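Long-range contacts in precorrin-8x Methyl Mutase (Thermus thermophilus, PDB 1V9C), which probably catalyses the methyl migration that turns precorrin-8X into hydrogenobyrinic acid, a step of cobalamin biosynthesis: residues B[68-73]-B[124-129]; B[94-99]-B[111-116]. All blocks are in the same frame, centred on the assembly; numbering follows the deposited sequence.

Contact 1: B[68-73]-B[124-129]; sequences RILVDA and GLLDGA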
loop_
_atom_site.group_PDB
_atom_site.type_symbol
_atom_site.label_atom_id
_atom_site.label_comp_id
_atom_site.label_asym_id
_atom_site.label_seq_id
_atom_site.Cartn_x
_atom_site.Cartn_y
_atom_site.Cartn_z
ATOM N N ARG B 68 -12.846 -15.722 -6.884
ATOM C CA ARG B 68 -11.839 -15.551 -5.845
ATOM C C ARG B 68 -10.883 -14.440 -6.278
ATOM O O ARG B 68 -10.813 -14.099 -7.451
ATOM C CB ARG B 68 -11.018 -16.826 -5.656
ATOM C CG ARG B 68 -11.742 -18.015 -5.076
ATOM C CD ARG B 68 -10.704 -19.005 -4.561
ATOM N NE ARG B 68 -11.281 -20.268 -4.114
ATOM C CZ ARG B 68 -11.829 -21.169 -4.921
ATOM N NH1 ARG B 68 -11.880 -20.958 -6.231
ATOM N NH2 ARG B 68 -12.322 -22.287 -4.414
ATOM N N ILE B 69 -10.144 -13.890 -5.323
ATOM C CA ILE B 69 -9.176 -12.844 -5.612
ATOM C C ILE B 69 -7.850 -13.387 -5.105
ATOM O O ILE B 69 -7.682 -13.636 -3.913
ATOM C CB ILE B 69 -9.581 -11.521 -4.891
ATOM C CG1 ILE B 69 -10.900 -11.009 -5.484
ATOM C CG2 ILE B 69 -8.483 -10.467 -5.016
ATOM C CD1 ILE B 69 -11.613 -9.992 -4.620
ATOM N N LEU B 70 -6.921 -13.610 -6.023
ATOM C CA LEU B 70 -5.614 -14.141 -5.667
ATOM C C LEU B 70 -4.644 -12.975 -5.728
ATOM O O LEU B 70 -4.576 -12.271 -6.726
ATOM C CB LEU B 70 -5.197 -15.229 -6.664
ATOM C CG LEU B 70 -6.310 -16.200 -7.061
ATOM C CD1 LEU B 70 -5.801 -17.192 -8.096
ATOM C CD2 LEU B 70 -6.804 -16.916 -5.839
ATOM N N VAL B 71 -3.887 -12.778 -4.660
ATOM C CA VAL B 71 -2.976 -11.658 -4.624
ATOM C C VAL B 71 -1.559 -12.071 -4.268
ATOM O O VAL B 71 -1.341 -13.150 -3.705
ATOM C CB VAL B 71 -3.519 -10.570 -3.649
ATOM C CG1 VAL B 71 -4.878 -10.119 -4.121
ATOM C CG2 VAL B 71 -3.646 -11.123 -2.230
ATOM N N ASP B 72 -0.608 -11.199 -4.599
ATOM C CA ASP B 72 0.813 -11.453 -4.362
ATOM C C ASP B 72 1.420 -10.751 -3.148
ATOM O O ASP B 72 2.649 -10.647 -3.040
ATOM C CB ASP B 72 1.604 -11.054 -5.603
ATOM C CG ASP B 72 1.788 -9.555 -5.716
ATOM O OD1 ASP B 72 1.014 -8.812 -5.076
ATOM O OD2 ASP B 72 2.702 -9.121 -6.449
ATOM N N ALA B 73 0.581 -10.254 -2.246
ATOM C CA ALA B 73 1.080 -9.583 -1.051
ATOM C C ALA B 73 -0.002 -9.438 -0.004
ATOM O O ALA B 73 -1.164 -9.161 -0.323
ATOM C CB ALA B 73 1.655 -8.201 -1.397
ATOM N N GLY B 124 -6.484 -25.606 -8.861
ATOM C CA GLY B 124 -7.601 -25.097 -9.627
ATOM C C GLY B 124 -8.129 -23.817 -9.011
ATOM O O GLY B 124 -9.254 -23.780 -8.511
ATOM N N LEU B 125 -7.312 -22.767 -9.039
ATOM C CA LEU B 125 -7.698 -21.477 -8.478
ATOM C C LEU B 125 -7.572 -20.362 -9.494
ATOM O O LEU B 125 -8.182 -19.308 -9.335
ATOM C CB LEU B 125 -6.829 -21.129 -7.266
ATOM C CG LEU B 125 -6.901 -22.051 -6.047
ATOM C CD1 LEU B 125 -6.017 -21.495 -4.939
ATOM C CD2 LEU B 125 -8.329 -22.175 -5.575
ATOM N N LEU B 126 -6.790 -20.594 -10.542
ATOM C CA LEU B 126 -6.574 -19.579 -11.561
ATOM C C LEU B 126 -7.734 -19.354 -12.499
ATOM O O LEU B 126 -7.943 -18.238 -12.979
ATOM C CB LEU B 126 -5.340 -19.911 -12.395
ATOM C CG LEU B 126 -3.994 -19.810 -11.695
ATOM C CD1 LEU B 126 -2.904 -20.145 -12.688
ATOM C CD2 LEU B 126 -3.806 -18.417 -11.139
ATOM N N ASP B 127 -8.486 -20.407 -12.780
ATOM C CA ASP B 127 -9.602 -20.273 -13.695
ATOM C C ASP B 127 -10.797 -19.607 -13.036
ATOM O O ASP B 127 -11.320 -20.084 -12.024
ATOM C CB ASP B 127 -9.967 -21.642 -14.271
ATOM C CG ASP B 127 -8.853 -22.221 -15.141
ATOM O OD1 ASP B 127 -8.462 -21.567 -16.135
ATOM O OD2 ASP B 127 -8.364 -23.324 -14.826
ATOM N N GLY B 128 -11.206 -18.485 -13.624
ATOM C CA GLY B 128 -12.328 -17.714 -13.116
ATOM C C GLY B 128 -11.902 -16.691 -12.077
ATOM O O GLY B 128 -12.712 -15.900 -11.602
ATOM N N ALA B 129 -10.619 -16.688 -11.739
ATOM C CA ALA B 129 -10.116 -15.779 -10.719
ATOM C C ALA B 129 -9.619 -14.421 -11.183
ATOM O O ALA B 129 -9.248 -14.228 -12.344
ATOM C CB ALA B 129 -9.030 -16.464 -9.924
HETATM O O HOH W 1 -12.229 -24.168 -7.210
#
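Leu70, in the middle of strand 69-71, directs its side chain at the loop 124-129 that leads into the adjacent strand 130-133. Its CB starts toward the loop, and CG, held beside the backbone N (chi1 -42°), comes within 4.0 Å of Ala129 CB. From there CD1 reaches into the bend of the loop, where it meets Ala129 CB, Leu126 CD2 at 3.8 Å and, closest of all, the carbonyl oxygen Leu125 O at 3.4 Å. A branched aliphatic chain suits this buried place, since one methyl can touch three residues, while the small Ala129 lets the strand and the loop end approach closely.

Nearer the surface, Arg68 runs extended from CG to NE and crosses Leu125 at about a right angle. Leu125 CD2 lies 3.6 Å above the centre of the guanidinium plane, so the flat group lies with one face against a methyl, while NE makes a long, weak ion pair with Glu91. A water accepts a weak bond from Arg68 NH2 and donates one of 3.3 Å to Gly124 O. An alanine at Arg68 would probably leave Leu125 CD2 more open to solvent and cost the water one of its partners.

Gly124 closes helix 112-122 in a Schellman motif, its positive phi readily adopted by glycine; at Gly128, in the type II turn from Leu126 to Ala129, a CB would run into Asp127 O. The loop thus brings the chain from that helix into strand 130-133, which pairs in parallel with strand 69-71; Leu126 meanwhile packs on Leu143 of helix 137-147.

Contact 2: B[94-99]-B[111-116]; sequences ELLAHP and TRAEAA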
loop_
_atom_site.group_PDB
_atom_site.type_symbol
_atom_site.label_atom_id
_atom_site.label_comp_id
_atom_site.label_asym_id
_atom_site.label_seq_id
_atom_site.Cartn_x
_atom_site.Cartn_y
_atom_site.Cartn_z
ATOM N N GLU B 94 -3.965 -15.111 -0.470
ATOM C CA GLU B 94 -2.618 -14.572 -0.538
ATOM C C GLU B 94 -1.682 -15.746 -0.833
ATOM O O GLU B 94 -1.405 -16.576 0.037
ATOM C CB GLU B 94 -2.266 -13.895 0.796
ATOM C CG GLU B 94 -0.771 -13.796 1.115
ATOM C CD GLU B 94 0.035 -13.078 0.052
ATOM O OE1 GLU B 94 1.270 -12.949 0.225
ATOM O OE2 GLU B 94 -0.559 -12.642 -0.955
ATOM N N LEU B 95 -1.198 -15.804 -2.067
ATOM C CA LEU B 95 -0.334 -16.892 -2.504
ATOM C C LEU B 95 1.123 -16.900 -2.031
ATOM O O LEU B 95 1.567 -17.879 -1.431
ATOM C CB LEU B 95 -0.386 -16.992 -4.033
ATOM C CG LEU B 95 -1.760 -17.297 -4.646
ATOM C CD1 LEU B 95 -1.679 -17.288 -6.167
ATOM C CD2 LEU B 95 -2.249 -18.647 -4.156
ATOM N N LEU B 96 1.866 -15.826 -2.292
ATOM C CA LEU B 96 3.278 -15.756 -1.906
ATOM C C LEU B 96 3.606 -16.034 -0.443
ATOM O O LEU B 96 4.684 -16.542 -0.134
ATOM C CB LEU B 96 3.877 -14.407 -2.307
ATOM C CG LEU B 96 4.069 -14.210 -3.809
ATOM C CD1 LEU B 96 4.793 -12.897 -4.045
ATOM C CD2 LEU B 96 4.876 -15.359 -4.397
ATOM N N ALA B 97 2.693 -15.701 0.460
ATOM C CA ALA B 97 2.933 -15.947 1.875
ATOM C C ALA B 97 2.169 -17.183 2.331
ATOM O O ALA B 97 2.172 -17.516 3.511
ATOM C CB ALA B 97 2.509 -14.737 2.698
ATOM N N HIS B 98 1.517 -17.857 1.385
ATOM C CA HIS B 98 0.737 -19.058 1.680
ATOM C C HIS B 98 1.636 -20.167 2.244
ATOM O O HIS B 98 2.762 -20.364 1.779
ATOM C CB HIS B 98 0.043 -19.541 0.405
ATOM C CG HIS B 98 -1.112 -20.459 0.653
ATOM N ND1 HIS B 98 -0.982 -21.656 1.323
ATOM C CD2 HIS B 98 -2.419 -20.358 0.311
ATOM C CE1 HIS B 98 -2.158 -22.254 1.383
ATOM N NE2 HIS B 98 -3.047 -21.488 0.775
ATOM N N PRO B 99 1.145 -20.900 3.259
ATOM C CA PRO B 99 1.880 -21.992 3.909
ATOM C C PRO B 99 2.430 -23.048 2.951
ATOM O O PRO B 99 3.644 -23.251 2.872
ATOM C CB PRO B 99 0.848 -22.574 4.870
ATOM C CG PRO B 99 0.041 -21.385 5.243
ATOM C CD PRO B 99 -0.162 -20.707 3.908
ATOM N N THR B 111 12.193 -20.289 -6.387
ATOM C CA THR B 111 11.247 -19.198 -6.575
ATOM C C THR B 111 9.948 -19.478 -5.837
ATOM O O THR B 111 9.264 -20.465 -6.115
ATOM C CB THR B 111 10.912 -18.996 -8.059
ATOM O OG1 THR B 111 12.114 -18.743 -8.794
ATOM C CG2 THR B 111 9.964 -17.818 -8.231
ATOM N N ARG B 112 9.614 -18.603 -4.896
ATOM C CA ARG B 112 8.388 -18.742 -4.125
ATOM C C ARG B 112 7.230 -18.259 -5.002
ATOM O O ARG B 112 6.057 -18.464 -4.685
ATOM C CB ARG B 112 8.470 -17.894 -2.853
ATOM C CG ARG B 112 7.558 -18.371 -1.745
ATOM C CD ARG B 112 7.462 -17.371 -0.609
ATOM N NE ARG B 112 8.759 -17.011 -0.051
ATOM C CZ ARG B 112 8.916 -16.280 1.048
ATOM N NH1 ARG B 112 7.853 -15.835 1.709
ATOM N NH2 ARG B 112 10.131 -15.988 1.490
ATOM N N ALA B 113 7.579 -17.612 -6.110
ATOM C CA ALA B 113 6.593 -17.088 -7.045
ATOM C C ALA B 113 6.134 -18.204 -7.965
ATOM O O ALA B 113 5.017 -18.178 -8.484
ATOM C CB ALA B 113 7.197 -15.946 -7.862
ATOM N N GLU B 114 7.013 -19.177 -8.171
ATOM C CA GLU B 114 6.704 -20.319 -9.018
ATOM C C GLU B 114 5.800 -21.260 -8.239
ATOM O O GLU B 114 4.790 -21.739 -8.751
ATOM C CB GLU B 114 7.992 -21.038 -9.428
ATOM C CG GLU B 114 8.827 -20.278 -10.450
ATOM C CD GLU B 114 8.148 -20.181 -11.810
ATOM O OE1 GLU B 114 8.718 -19.538 -12.718
ATOM O OE2 GLU B 114 7.047 -20.751 -11.975
ATOM N N ALA B 115 6.172 -21.514 -6.992
ATOM C CA ALA B 115 5.393 -22.379 -6.131
ATOM C C ALA B 115 3.978 -21.835 -6.060
ATOM O O ALA B 115 3.010 -22.594 -6.136
ATOM C CB ALA B 115 6.011 -22.426 -4.737
ATOM N N ALA B 116 3.866 -20.514 -5.926
ATOM C CA ALA B 116 2.568 -19.848 -5.828
ATOM C C ALA B 116 1.646 -20.167 -7.001
ATOM O O ALA B 116 0.523 -20.623 -6.803
ATOM C CB ALA B 116 2.765 -18.342 -5.710
#
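Two leucines of the turn that follows strand 92-94 pack against the first turn of helix 112-122, where Ala116 presents only a methyl. On the tight side, Leu95 CB meets Ala116 CB at 3.8 Å, CB against CB, which is possible because Ala116 carries nothing beyond that methyl. Leu96 comes in beside it: its CG stands next to the backbone N (chi1 -71°), and the tip CD2 reaches over the helix backbone, 3.6 Å from Ala113 CA and 3.3 Å from Arg112 O. The same methyl lies 3.9 Å from Ala116 CB, so it fits between positions 113 and 116, about one helical turn apart. Ala116, which points toward the turn, leaves room for the leucine methyl, while at Ala113 it is the backbone CA that is met.

The exposed side is held differently. Arg112 has CG anti to the backbone N (chi1 -156°), and a bend at chi3 (-55°) turns the guanidinium alongside the turn. Its CD lies against Leu96 O, with a short separation of 2.9 Å, and the same oxygen sits at the edge of the guanidinium, in its plane, 3.7 Å from NH1. Arginine suits this exposed position because its methylenes can pack against the turn, and its side chain also touches Val102 and Ala105 of helix 99-107.

The leucine-bearing turn is a type I beta turn from Leu95 to His98, closed by His98 N bonding to Leu95 O. His98 then serves as the N-cap of helix 99-107, so the arrangement is a strand-to-helix connection at the carboxyl end of a strand in a doubly wound alpha/beta sheet.

In the fold
Both segments of contact 2 fall between the two segments of contact 1 in sequence, and the centres of the contacts are about 12 Å apart. Helix 112-122 connects them: its start packs in contact 2, and the loop after its end enters contact 1. The neighbouring parallel strands 69-71 and 92-94 provide the other link, with Val71 O probably accepting a hydrogen bond from Leu95 N at 3.1 Å. Beyond these strands, Leu96 CD1 lies 3.3 Å from Asp72 O. Asp72 in turn receives bonds from the backbone N of Gly134, Asn135 and Ala136, so its carboxylate holds the loop that follows strand 130-133 beside the end of strand 69-71.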